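Local structure of diaminopimelate decarboxylase (Aquifex aeolicus, 2P3E) at residues I153-P157 with F176-I180; D211-Y215 with G242-G246; Y215-E220 with L264-L269; V223-E227 with L268-A274; L245-Y249 with R282-N287. The protein probably catalyses the pyridoxal phosphate-dependent decarboxylation of meso-diaminopimelate to L-lysine, the last step of lysine synthesis via diaminopimelate. All coordinates share one frame; numbering follows the deposited sequence.

Interaction 1 of 5, residues I153-P157 with F176-I180; sequences IRVNP and FGVDI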
# COMPACT_ATOMS: atom_id res chain seq x y z
N ILE B 153 12.17 -19.85 20.23
CA ILE B 153 12.64 -18.46 20.30
C ILE B 153 13.22 -18.09 18.93
O ILE B 153 14.00 -18.86 18.35
CB ILE B 153 13.70 -18.24 21.43
CG1 ILE B 153 13.13 -18.59 22.82
CG2 ILE B 153 14.24 -16.78 21.41
CD1 ILE B 153 11.89 -17.84 23.19
N ARG B 154 12.84 -16.91 18.42
CA ARG B 154 13.49 -16.40 17.23
C ARG B 154 14.85 -15.81 17.58
O ARG B 154 14.93 -14.83 18.32
CB ARG B 154 12.66 -15.33 16.51
CG ARG B 154 13.36 -14.99 15.18
CD ARG B 154 12.75 -13.82 14.50
NE ARG B 154 13.46 -13.44 13.27
CZ ARG B 154 12.88 -12.78 12.26
NH1 ARG B 154 11.60 -12.43 12.35
NH2 ARG B 154 13.58 -12.46 11.18
N VAL B 155 15.90 -16.42 17.03
CA VAL B 155 17.27 -16.01 17.31
C VAL B 155 17.90 -15.34 16.10
O VAL B 155 17.62 -15.73 14.96
CB VAL B 155 18.15 -17.20 17.85
CG1 VAL B 155 17.46 -17.89 19.04
CG2 VAL B 155 18.45 -18.21 16.78
N ASN B 156 18.69 -14.29 16.37
CA ASN B 156 19.47 -13.59 15.36
C ASN B 156 20.92 -14.06 15.43
O ASN B 156 21.66 -13.65 16.33
CB ASN B 156 19.43 -12.08 15.61
CG ASN B 156 18.04 -11.50 15.55
OD1 ASN B 156 17.12 -12.09 14.95
ND2 ASN B 156 17.86 -10.34 16.17
N PRO B 157 21.34 -14.93 14.51
CA PRO B 157 22.73 -15.39 14.54
C PRO B 157 23.70 -14.27 14.15
O PRO B 157 23.34 -13.43 13.30
CB PRO B 157 22.77 -16.50 13.47
CG PRO B 157 21.31 -16.82 13.15
CD PRO B 157 20.58 -15.53 13.39
N PHE B 176 12.99 -7.45 15.11
CA PHE B 176 12.87 -8.91 15.17
C PHE B 176 14.00 -9.64 15.91
O PHE B 176 15.17 -9.24 15.86
CB PHE B 176 12.74 -9.49 13.75
CG PHE B 176 11.56 -8.97 12.97
CD1 PHE B 176 10.26 -9.36 13.30
CD2 PHE B 176 11.76 -8.12 11.89
CE1 PHE B 176 9.17 -8.90 12.57
CE2 PHE B 176 10.67 -7.65 11.16
CZ PHE B 176 9.38 -8.05 11.50
N GLY B 177 13.62 -10.74 16.57
CA GLY B 177 14.56 -11.70 17.14
C GLY B 177 15.27 -11.24 18.40
O GLY B 177 15.03 -10.13 18.92
N VAL B 178 16.12 -12.11 18.91
CA VAL B 178 17.00 -11.77 20.02
C VAL B 178 18.38 -12.27 19.63
O VAL B 178 18.52 -13.32 19.00
CB VAL B 178 16.50 -12.37 21.38
CG1 VAL B 178 16.50 -13.91 21.38
CG2 VAL B 178 17.32 -11.86 22.55
N ASP B 179 19.40 -11.50 19.99
CA ASP B 179 20.79 -11.91 19.86
C ASP B 179 20.91 -13.34 20.33
O ASP B 179 20.51 -13.68 21.45
CB ASP B 179 21.68 -11.00 20.72
CG ASP B 179 23.17 -11.22 20.46
OD1 ASP B 179 23.56 -12.21 19.79
OD2 ASP B 179 23.96 -10.37 20.94
N ILE B 180 21.45 -14.19 19.46
CA ILE B 180 21.56 -15.60 19.76
C ILE B 180 22.40 -15.80 21.01
O ILE B 180 22.23 -16.78 21.72
CB ILE B 180 22.12 -16.44 18.56
CG1 ILE B 180 21.86 -17.93 18.81
CG2 ILE B 180 23.62 -16.14 18.33
CD1 ILE B 180 22.04 -18.80 17.61

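Interaction 2 of 5, residues D211-Y215 with G242-G246; sequences DISPY and GGGLG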
# COMPACT_ATOMS: atom_id res chain seq x y z
N ASP B 211 23.45 -14.79 -2.99
CA ASP B 211 24.61 -15.50 -2.50
C ASP B 211 24.25 -16.14 -1.15
O ASP B 211 24.11 -15.45 -0.15
CB ASP B 211 25.79 -14.53 -2.36
CG ASP B 211 26.95 -15.10 -1.56
OD1 ASP B 211 27.05 -16.34 -1.42
OD2 ASP B 211 27.77 -14.30 -1.05
N ILE B 212 24.12 -17.46 -1.14
CA ILE B 212 23.62 -18.18 0.05
C ILE B 212 24.67 -18.43 1.14
O ILE B 212 24.36 -19.00 2.19
CB ILE B 212 22.93 -19.51 -0.35
CG1 ILE B 212 23.85 -20.40 -1.18
CG2 ILE B 212 21.64 -19.21 -1.14
CD1 ILE B 212 23.40 -21.85 -1.26
N SER B 213 25.90 -17.95 0.91
CA SER B 213 27.03 -18.11 1.87
C SER B 213 26.67 -17.88 3.34
O SER B 213 27.06 -18.69 4.17
CB SER B 213 28.22 -17.21 1.47
OG SER B 213 28.77 -17.62 0.24
N PRO B 214 25.94 -16.77 3.67
CA PRO B 214 25.59 -16.48 5.07
C PRO B 214 24.75 -17.54 5.77
O PRO B 214 24.75 -17.59 7.00
CB PRO B 214 24.77 -15.18 4.98
CG PRO B 214 25.15 -14.58 3.68
CD PRO B 214 25.47 -15.72 2.76
N TYR B 215 24.05 -18.38 5.02
CA TYR B 215 23.28 -19.45 5.65
C TYR B 215 24.15 -20.41 6.45
O TYR B 215 23.71 -20.93 7.47
CB TYR B 215 22.46 -20.22 4.62
CG TYR B 215 21.17 -19.51 4.20
CD1 TYR B 215 19.99 -19.63 4.96
CD2 TYR B 215 21.13 -18.77 3.03
CE1 TYR B 215 18.78 -18.97 4.56
CE2 TYR B 215 19.95 -18.12 2.61
CZ TYR B 215 18.79 -18.22 3.38
OH TYR B 215 17.64 -17.57 2.93
N GLY B 242 14.02 -20.79 8.51
CA GLY B 242 13.49 -19.61 7.85
C GLY B 242 13.38 -19.72 6.34
O GLY B 242 13.52 -20.81 5.76
N GLY B 243 13.12 -18.57 5.71
CA GLY B 243 13.05 -18.52 4.26
C GLY B 243 14.16 -17.61 3.77
O GLY B 243 15.26 -17.59 4.33
N GLY B 244 13.87 -16.85 2.72
CA GLY B 244 14.78 -15.80 2.26
C GLY B 244 15.60 -16.08 1.02
O GLY B 244 16.30 -15.19 0.54
N LEU B 245 15.55 -17.31 0.50
CA LEU B 245 16.22 -17.59 -0.78
C LEU B 245 15.73 -16.61 -1.84
O LEU B 245 14.53 -16.42 -1.98
CB LEU B 245 15.97 -19.02 -1.26
CG LEU B 245 16.98 -20.14 -0.98
CD1 LEU B 245 16.81 -21.21 -2.06
CD2 LEU B 245 18.43 -19.68 -0.97
N GLY B 246 16.67 -15.97 -2.54
CA GLY B 246 16.32 -14.95 -3.53
C GLY B 246 15.94 -15.51 -4.89
O GLY B 246 16.16 -16.69 -5.19

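Interaction 3 of 5, residues Y215-E220 with L264-L269; sequences YREAVE and LLKDLL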
# COMPACT_ATOMS: atom_id res chain seq x y z
N TYR B 215 24.05 -18.38 5.02
CA TYR B 215 23.28 -19.45 5.65
C TYR B 215 24.15 -20.41 6.45
O TYR B 215 23.71 -20.93 7.47
CB TYR B 215 22.46 -20.22 4.62
CG TYR B 215 21.17 -19.51 4.20
CD1 TYR B 215 19.99 -19.63 4.96
CD2 TYR B 215 21.13 -18.77 3.03
CE1 TYR B 215 18.78 -18.97 4.56
CE2 TYR B 215 19.95 -18.12 2.61
CZ TYR B 215 18.79 -18.22 3.38
OH TYR B 215 17.64 -17.57 2.93
N ARG B 216 25.38 -20.66 5.99
CA ARG B 216 26.25 -21.61 6.70
C ARG B 216 26.51 -21.14 8.14
O ARG B 216 26.17 -21.86 9.07
CB ARG B 216 27.56 -21.87 5.94
CG ARG B 216 28.23 -23.19 6.35
CD ARG B 216 29.77 -23.18 6.23
NE ARG B 216 30.36 -22.14 7.07
CZ ARG B 216 30.60 -22.25 8.37
NH1 ARG B 216 30.33 -23.38 9.04
NH2 ARG B 216 31.11 -21.22 9.02
N GLU B 217 27.04 -19.93 8.31
CA GLU B 217 27.37 -19.40 9.64
C GLU B 217 26.12 -19.27 10.49
O GLU B 217 26.14 -19.61 11.67
CB GLU B 217 28.09 -18.03 9.57
CG GLU B 217 28.48 -17.48 10.97
CD GLU B 217 29.19 -16.12 10.93
OE1 GLU B 217 29.30 -15.51 9.85
OE2 GLU B 217 29.64 -15.67 12.01
N ALA B 218 25.04 -18.80 9.87
CA ALA B 218 23.75 -18.62 10.55
C ALA B 218 23.27 -19.93 11.14
O ALA B 218 22.99 -20.02 12.34
CB ALA B 218 22.70 -18.04 9.58
N VAL B 219 23.16 -20.95 10.29
CA VAL B 219 22.72 -22.28 10.72
C VAL B 219 23.72 -22.93 11.69
O VAL B 219 23.32 -23.64 12.61
CB VAL B 219 22.39 -23.20 9.48
CG1 VAL B 219 22.04 -24.61 9.91
CG2 VAL B 219 21.22 -22.59 8.66
N GLU B 220 25.01 -22.65 11.51
CA GLU B 220 26.04 -23.13 12.45
C GLU B 220 25.75 -22.63 13.86
O GLU B 220 25.77 -23.41 14.81
CB GLU B 220 27.43 -22.69 11.99
CG GLU B 220 28.56 -23.17 12.87
CD GLU B 220 29.82 -22.37 12.64
OE1 GLU B 220 29.81 -21.14 12.92
OE2 GLU B 220 30.83 -22.95 12.17
N LEU B 264 24.88 -26.89 0.73
CA LEU B 264 25.60 -26.05 1.66
C LEU B 264 25.42 -26.52 3.11
O LEU B 264 26.36 -26.43 3.90
CB LEU B 264 25.16 -24.59 1.53
CG LEU B 264 25.90 -23.57 2.42
CD1 LEU B 264 27.37 -23.39 1.98
CD2 LEU B 264 25.15 -22.23 2.45
N LEU B 265 24.23 -27.01 3.45
CA LEU B 265 23.88 -27.29 4.85
C LEU B 265 23.91 -28.77 5.25
O LEU B 265 23.73 -29.09 6.43
CB LEU B 265 22.49 -26.70 5.20
CG LEU B 265 22.23 -25.20 5.00
CD1 LEU B 265 20.80 -24.85 5.43
CD2 LEU B 265 23.25 -24.33 5.76
N LYS B 266 24.11 -29.66 4.29
CA LYS B 266 24.01 -31.10 4.54
C LYS B 266 24.85 -31.53 5.75
O LYS B 266 24.33 -32.12 6.70
CB LYS B 266 24.42 -31.92 3.31
CG LYS B 266 24.22 -33.43 3.52
CD LYS B 266 25.08 -34.27 2.59
CE LYS B 266 24.77 -35.77 2.78
NZ LYS B 266 25.16 -36.53 1.56
N ASP B 267 26.14 -31.21 5.71
CA ASP B 267 27.05 -31.70 6.73
C ASP B 267 26.74 -31.08 8.09
O ASP B 267 26.75 -31.76 9.11
CB ASP B 267 28.51 -31.48 6.33
CG ASP B 267 28.93 -32.39 5.17
OD1 ASP B 267 28.17 -33.28 4.76
OD2 ASP B 267 30.04 -32.19 4.65
N LEU B 268 26.42 -29.79 8.08
CA LEU B 268 25.98 -29.09 9.27
C LEU B 268 24.75 -29.74 9.93
O LEU B 268 24.73 -29.93 11.14
CB LEU B 268 25.72 -27.63 8.92
CG LEU B 268 25.73 -26.51 9.94
CD1 LEU B 268 26.92 -26.59 10.91
CD2 LEU B 268 25.73 -25.16 9.20
N LEU B 269 23.75 -30.09 9.12
CA LEU B 269 22.50 -30.66 9.63
C LEU B 269 22.61 -32.14 10.01
O LEU B 269 21.74 -32.68 10.71
CB LEU B 269 21.33 -30.45 8.65
CG LEU B 269 20.97 -28.99 8.32
CD1 LEU B 269 19.91 -28.90 7.24
CD2 LEU B 269 20.56 -28.20 9.59

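Interaction 4 of 5, residues V223-E227 with L268-A274; sequences VSLYE and LLENVKA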
# COMPACT_ATOMS: atom_id res chain seq x y z
N VAL B 223 22.79 -24.52 15.19
CA VAL B 223 23.19 -25.90 15.51
C VAL B 223 23.93 -25.94 16.85
O VAL B 223 23.68 -26.81 17.69
CB VAL B 223 24.07 -26.53 14.38
CG1 VAL B 223 24.76 -27.84 14.86
CG2 VAL B 223 23.22 -26.81 13.15
N SER B 224 24.84 -24.99 17.05
CA SER B 224 25.52 -24.83 18.34
C SER B 224 24.55 -24.55 19.49
O SER B 224 24.70 -25.12 20.57
CB SER B 224 26.58 -23.74 18.28
OG SER B 224 27.49 -24.04 17.22
N LEU B 225 23.58 -23.65 19.27
CA LEU B 225 22.56 -23.41 20.29
C LEU B 225 21.77 -24.69 20.58
O LEU B 225 21.48 -25.00 21.73
CB LEU B 225 21.58 -22.29 19.89
CG LEU B 225 20.49 -21.93 20.92
CD1 LEU B 225 21.07 -21.47 22.27
CD2 LEU B 225 19.58 -20.84 20.36
N TYR B 226 21.42 -25.42 19.52
CA TYR B 226 20.70 -26.69 19.66
C TYR B 226 21.48 -27.66 20.55
O TYR B 226 20.92 -28.26 21.47
CB TYR B 226 20.47 -27.29 18.28
CG TYR B 226 20.05 -28.74 18.25
CD1 TYR B 226 18.72 -29.10 18.38
CD2 TYR B 226 21.00 -29.76 18.07
CE1 TYR B 226 18.32 -30.43 18.33
CE2 TYR B 226 20.61 -31.11 18.04
CZ TYR B 226 19.26 -31.42 18.16
OH TYR B 226 18.84 -32.71 18.13
N GLU B 227 22.78 -27.79 20.28
CA GLU B 227 23.64 -28.69 21.06
C GLU B 227 23.67 -28.28 22.52
O GLU B 227 23.53 -29.13 23.39
CB GLU B 227 25.05 -28.70 20.50
CG GLU B 227 25.12 -29.31 19.13
CD GLU B 227 25.06 -30.83 19.15
OE1 GLU B 227 25.43 -31.41 20.20
OE2 GLU B 227 24.65 -31.42 18.12
N LEU B 268 26.42 -29.79 8.08
CA LEU B 268 25.98 -29.09 9.27
C LEU B 268 24.75 -29.74 9.93
O LEU B 268 24.73 -29.93 11.14
CB LEU B 268 25.72 -27.63 8.92
CG LEU B 268 25.73 -26.51 9.94
CD1 LEU B 268 26.92 -26.59 10.91
CD2 LEU B 268 25.73 -25.16 9.20
N LEU B 269 23.75 -30.09 9.12
CA LEU B 269 22.50 -30.66 9.63
C LEU B 269 22.61 -32.14 10.01
O LEU B 269 21.74 -32.68 10.71
CB LEU B 269 21.33 -30.45 8.65
CG LEU B 269 20.97 -28.99 8.32
CD1 LEU B 269 19.91 -28.90 7.24
CD2 LEU B 269 20.56 -28.20 9.59
N GLU B 270 23.67 -32.80 9.57
CA GLU B 270 23.93 -34.16 10.03
C GLU B 270 24.16 -34.20 11.55
O GLU B 270 23.97 -35.25 12.17
CB GLU B 270 25.06 -34.81 9.23
CG GLU B 270 25.35 -36.27 9.60
CD GLU B 270 24.10 -37.19 9.69
OE1 GLU B 270 23.23 -37.16 8.80
OE2 GLU B 270 24.02 -37.96 10.68
N ASN B 271 24.51 -33.07 12.15
CA ASN B 271 24.73 -32.97 13.59
C ASN B 271 23.45 -33.03 14.42
O ASN B 271 23.51 -33.16 15.64
CB ASN B 271 25.46 -31.67 13.94
CG ASN B 271 26.89 -31.64 13.41
OD1 ASN B 271 27.73 -32.45 13.82
ND2 ASN B 271 27.17 -30.70 12.53
N VAL B 272 22.30 -32.89 13.77
CA VAL B 272 21.06 -32.72 14.52
C VAL B 272 20.00 -33.79 14.25
O VAL B 272 19.91 -34.33 13.14
CB VAL B 272 20.48 -31.29 14.36
CG1 VAL B 272 21.56 -30.24 14.68
CG2 VAL B 272 19.94 -31.08 12.98
N LYS B 273 19.23 -34.12 15.28
CA LYS B 273 18.14 -35.08 15.17
C LYS B 273 16.80 -34.38 14.90
O LYS B 273 15.83 -35.02 14.50
CB LYS B 273 18.00 -35.89 16.47
CG LYS B 273 19.13 -36.85 16.76
CD LYS B 273 18.73 -37.82 17.89
CE LYS B 273 18.70 -37.12 19.24
NZ LYS B 273 18.32 -38.09 20.34
N ALA B 274 16.76 -33.07 15.14
CA ALA B 274 15.54 -32.27 14.98
C ALA B 274 14.97 -32.30 13.56
O ALA B 274 15.71 -32.48 12.59
CB ALA B 274 15.79 -30.84 15.43

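Interaction 5 of 5, residues L245-Y249 with R282-N287; sequences LGIKY and RSIMGN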
# COMPACT_ATOMS: atom_id res chain seq x y z
N LEU B 245 15.55 -17.31 0.50
CA LEU B 245 16.22 -17.59 -0.78
C LEU B 245 15.73 -16.61 -1.84
O LEU B 245 14.53 -16.42 -1.98
CB LEU B 245 15.97 -19.02 -1.26
CG LEU B 245 16.98 -20.14 -0.98
CD1 LEU B 245 16.81 -21.21 -2.06
CD2 LEU B 245 18.43 -19.68 -0.97
N GLY B 246 16.67 -15.97 -2.54
CA GLY B 246 16.32 -14.95 -3.53
C GLY B 246 15.94 -15.51 -4.89
O GLY B 246 16.16 -16.69 -5.19
N ILE B 247 15.36 -14.65 -5.72
CA ILE B 247 14.92 -15.04 -7.05
C ILE B 247 15.53 -14.10 -8.07
O ILE B 247 16.04 -13.04 -7.74
CB ILE B 247 13.37 -15.03 -7.23
CG1 ILE B 247 12.81 -13.61 -7.06
CG2 ILE B 247 12.71 -16.03 -6.29
CD1 ILE B 247 11.34 -13.46 -7.51
N LYS B 248 15.42 -14.49 -9.33
CA LYS B 248 15.91 -13.67 -10.42
C LYS B 248 14.97 -12.50 -10.64
O LYS B 248 13.80 -12.68 -10.98
CB LYS B 248 16.06 -14.51 -11.69
CG LYS B 248 16.70 -13.76 -12.89
CD LYS B 248 16.45 -14.50 -14.21
CE LYS B 248 17.26 -13.89 -15.35
NZ LYS B 248 18.72 -14.18 -15.18
N TYR B 249 15.47 -11.29 -10.41
CA TYR B 249 14.74 -10.08 -10.80
C TYR B 249 15.39 -9.40 -12.01
O TYR B 249 14.71 -9.04 -12.96
CB TYR B 249 14.69 -9.08 -9.64
CG TYR B 249 13.65 -9.39 -8.57
CD1 TYR B 249 12.28 -9.21 -8.83
CD2 TYR B 249 14.04 -9.82 -7.31
CE1 TYR B 249 11.31 -9.48 -7.83
CE2 TYR B 249 13.09 -10.09 -6.30
CZ TYR B 249 11.72 -9.93 -6.58
OH TYR B 249 10.78 -10.21 -5.62
N ARG B 282 8.83 -15.89 -1.40
CA ARG B 282 9.25 -15.33 -2.68
C ARG B 282 9.78 -16.38 -3.68
O ARG B 282 9.50 -16.29 -4.88
CB ARG B 282 10.35 -14.29 -2.45
CG ARG B 282 10.60 -13.33 -3.62
CD ARG B 282 11.90 -12.53 -3.41
NE ARG B 282 11.96 -11.88 -2.09
CZ ARG B 282 11.55 -10.64 -1.83
NH1 ARG B 282 11.01 -9.87 -2.79
NH2 ARG B 282 11.66 -10.17 -0.60
N SER B 283 10.59 -17.34 -3.19
CA SER B 283 11.19 -18.35 -4.09
C SER B 283 10.17 -19.33 -4.68
O SER B 283 10.49 -20.06 -5.65
CB SER B 283 12.36 -19.11 -3.45
OG SER B 283 11.99 -19.70 -2.22
N ILE B 284 8.97 -19.39 -4.13
CA ILE B 284 7.90 -20.19 -4.75
C ILE B 284 7.01 -19.31 -5.61
O ILE B 284 6.69 -19.67 -6.75
CB ILE B 284 7.06 -20.95 -3.68
CG1 ILE B 284 7.90 -22.06 -3.02
CG2 ILE B 284 5.74 -21.49 -4.28
CD1 ILE B 284 7.17 -22.75 -1.85
N MET B 285 6.63 -18.14 -5.10
CA MET B 285 5.62 -17.31 -5.76
C MET B 285 6.13 -16.24 -6.73
O MET B 285 5.42 -15.87 -7.67
CB MET B 285 4.74 -16.63 -4.70
CG MET B 285 3.71 -17.55 -4.05
SD MET B 285 2.66 -18.47 -5.24
CE MET B 285 2.03 -17.15 -6.24
N GLY B 286 7.33 -15.73 -6.48
CA GLY B 286 7.82 -14.49 -7.13
C GLY B 286 7.74 -14.52 -8.64
O GLY B 286 7.05 -13.69 -9.24
N ASN B 287 8.42 -15.49 -9.25
CA ASN B 287 8.40 -15.58 -10.72
C ASN B 287 7.24 -16.40 -11.28
O ASN B 287 7.12 -16.58 -12.49
CB ASN B 287 9.75 -16.07 -11.26
CG ASN B 287 10.73 -14.93 -11.45
OD1 ASN B 287 10.39 -13.91 -12.05
ND2 ASN B 287 11.95 -15.11 -10.95
O HOH W 1 13.63 -13.94 -0.78
O HOH W 2 12.10 -17.29 -0.66

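Interaction 1 of 5, residues I153-P157 with F176-I180
The Arg154 guanidinium lies with one face on the base of the Phe176 side chain, Arg154 NH1 being 3.5 Å from Phe176 CB. Guanidinium and ring planes are 23° apart. With CG anti to the backbone N (chi1 -173°), the extended arginine chain runs past Gly177 to get there. Its NH1 also forms a salt bridge with Glu130, and its NH2 bonds to His204 O. Replacing Arg154 by an alanine would probably leave Glu130 without this charged mate and free the Phe176 side chain to shift. Asn156 holds the same segment through its amide: Asn156 ND2 donates to Phe176 O at 2.9 Å, nearly in its own amide plane. A side chain at Gly177 would clash with Asn156 OD1. Strand 178-179 pairs in parallel with strand 149-156 of the barrel sheet. Val178 N donates to Arg154 O at 3.0 Å. Asn156 N donates to Val178 O at 2.8 Å. Ile180 N follows, bonding to Asn156 O at 3.2 Å. Val155 CG2 also reaches Ile180 CD1 at 3.7 Å. The Pro157 end is looser: Pro157 is exposed, and its CA meets Ile180 CG2 at 4.0 Å. Lys301 of the second subunit bonds to Phe176 O.

Interaction 2 of 5, residues D211-Y215 with G242-G246
The glycine-rich loop after strand 238-240 meets Tyr215, at the start of helix 214-231, through Gly243 and Leu245. Gly244 of this loop probably binds pyridoxal 5'-phosphate, as in related enzymes. The Tyr215 hydroxyl donates to Gly243 O at 2.8 Å. The carbonyl oxygen lies near the ring plane, at the ring edge, while the hydroxyl stands above the carbonyl plane, 36° out of it. Tyr215 CG is anti to the carbonyl carbon (chi1 -79°), a turn that aims the ring at the loop. A CB on Gly244 would clash with Tyr215 OH, and the Gly244 backbone angles also suit only glycine well. Beside the phenol, Leu245 CD2 fits between Tyr215 CE2 (4.2 Å) and Ile212 CG2. The Ile212 contact is modelled at 3.2 Å from Leu245 CD2, doubtfully short for two carbons. Before the helix, Asp211 OD1 accepts from Ser213 N at 3.1 Å, a capping bond. A phenylalanine in place of Tyr215 would probably leave Gly243 O without this donor and let the loop move more. His204 ND1 bonds to Gly243 N. Gly243 is thus gripped at both its N and its O, which probably helps hold the loop in shape next to Gly244.

Interaction 3 of 5, residues Y215-E220 with L264-L269
Tyr215 and Arg216 bring flat groups to this contact, but their stems and backbone do the touching. The Tyr215 ring leads away from residues 264-269, packing on Ile205, Ile209 and Leu261. Of its side chain, CB is nearest, 4.0 Å from Leu264 CD2. The Arg216 guanidinium has Glu220 OE2 at its edge, in its plane. That salt bridge is 3.2 Å long from Arg216 NH1 to Glu220 OE2, with an angle at the hydrogen of 164°. The oxygen is met from above the carboxylate plane. The pair spans one turn of helix 214-231, while the arginine CB faces Leu264 CD1.

Beside it the leucines do the work. Leu268 CD2 presses into the backbone of the facing helix, 3.3 Å from Arg216 O and 3.5 Å from Glu220 N. Leu268 CG is anti to the backbone N (chi1 -158°), which sends the methyl across. Val219 sits in the middle with both branches in use. Its CG1 meets Leu268 CD2 at 3.8 Å and Leu269 CD2 at 3.9 Å. Its CG2 meets Leu265 CD2, also at 3.9 Å, with the two side chains at about a right angle.

The short segments are near parallel, crossing at -19° with axes 9.9 Å apart. These are neighbouring outer helices of the TIM-type barrel, with strand 238-240 between them in sequence. Helix 258-269 is kinked near Asp267. Between the helices, side chains meet by apolar contacts, and Leu268 also packs on backbone atoms. The salt bridge is internal to one helix. The pairing thus rests on shape and burial rather than on directional bonds.

Interaction 4 of 5, residues V223-E227 with L268-A274
Val223, Tyr226 and Val272 carry this contact, between the later part of helix 214-231 and the chain at and beyond helix 258-269 in the TIM-type barrel. A type I turn runs from Leu269 to Val272, and the chain then leads into strand 275-278. Val223 points toward the turn and splits its methyls. Its CG1 rests 4.0 Å from Val272 CG1 and equally far from Asn271 CB, while its CG2 reaches Leu268 CG. Tyr226 has CG anti to the backbone N (chi1 165°), which swings the ring out along the chain after the turn. Val272 lies over one ring face in a CH-pi contact: its CB is 4.1 Å from the centroid of the Tyr226 ring, 27° off the normal. Val272 CG1 comes closer to the rim, 3.5 Å from Tyr226 CD2. Ala274 CB meets Tyr226 CE1 obliquely at 3.9 Å. Leu239 of strand 238-240 backs Tyr226, Val272 and Ala274. Val272 N closes the turn on Leu269 O, and Asn271 ND2 and N add bonds to Leu268 O from the same face of its plane. At the far end of the ring Tyr226 OH accepts from Lys273 N at 3.2 Å, with an angle of 155° at the hydrogen.

Interaction 5 of 5, residues L245-Y249 with R282-N287
Ile247 points into the turn of helix 282-285 and packs against it with both branches. Its CG1 sits between the backbone N and the carbonyl carbon (chi1 64°), over one face of the Tyr249 ring toward its rim, and the chain goes on to place CD1 3.7 Å from Gly286 CA. Its CG2 lies 3.5 Å from Arg282 O. A CB on Gly286 would clash with Ile247 CD1. Arg282, which probably binds substrate and cofactor as in related enzymes, leaves the helix stretched and then bends at chi3 (-52°). The bend turns its guanidinium back to Tyr249. Arg282 NH1 donates to Tyr249 OH at 2.9 Å. The hydroxyl lies in the guanidinium plane, and the nitrogen comes at the ring edge, with the two planes 71° apart. Water 1 is also at the guanidinium edge: it accepts from Arg282 NE at 3.0 Å and donates to Leu245 O at 2.9 Å. Water 2 links Leu245 O to Ser283 N in the same way. Arg282 NH2 is held by Ser207 OG. Asn287 ND2 reaches Lys248 O at 3.1 Å, in the carbonyl plane and on a lone pair, while its OD1 is bonded to Ser373 OG. Helix 282-285 follows strand 275-278 and precedes strand 289-301 of the second, mixed sheet. Ile284 and Met285 pack on Ile44 of helix 41-54, and Lys248 and Asn287 touch helix 3-7.

All five contacts lie in the pyridoxal-binding barrel. Interaction 1 comes first along the chain and closes before the others open. It sits on the barrel sheet, and its Val155 and Ile180 touch Leu225 of helix 214-231. That helix then serves interactions 2, 3 and 4, whose segments alternate along the chain. Interactions 3 and 4 also share helix 258-269, with centres 9 Å apart. Interaction 2 shares Tyr215 with interaction 3, and Leu245 and Gly246 with interaction 5. The centres of interactions 4 and 5 are 28 Å apart. In space, interactions 4, 3, 2 and 5 lead from helix packing at the barrel wall, through the glycine-rich loop, to residues that probably line the active site.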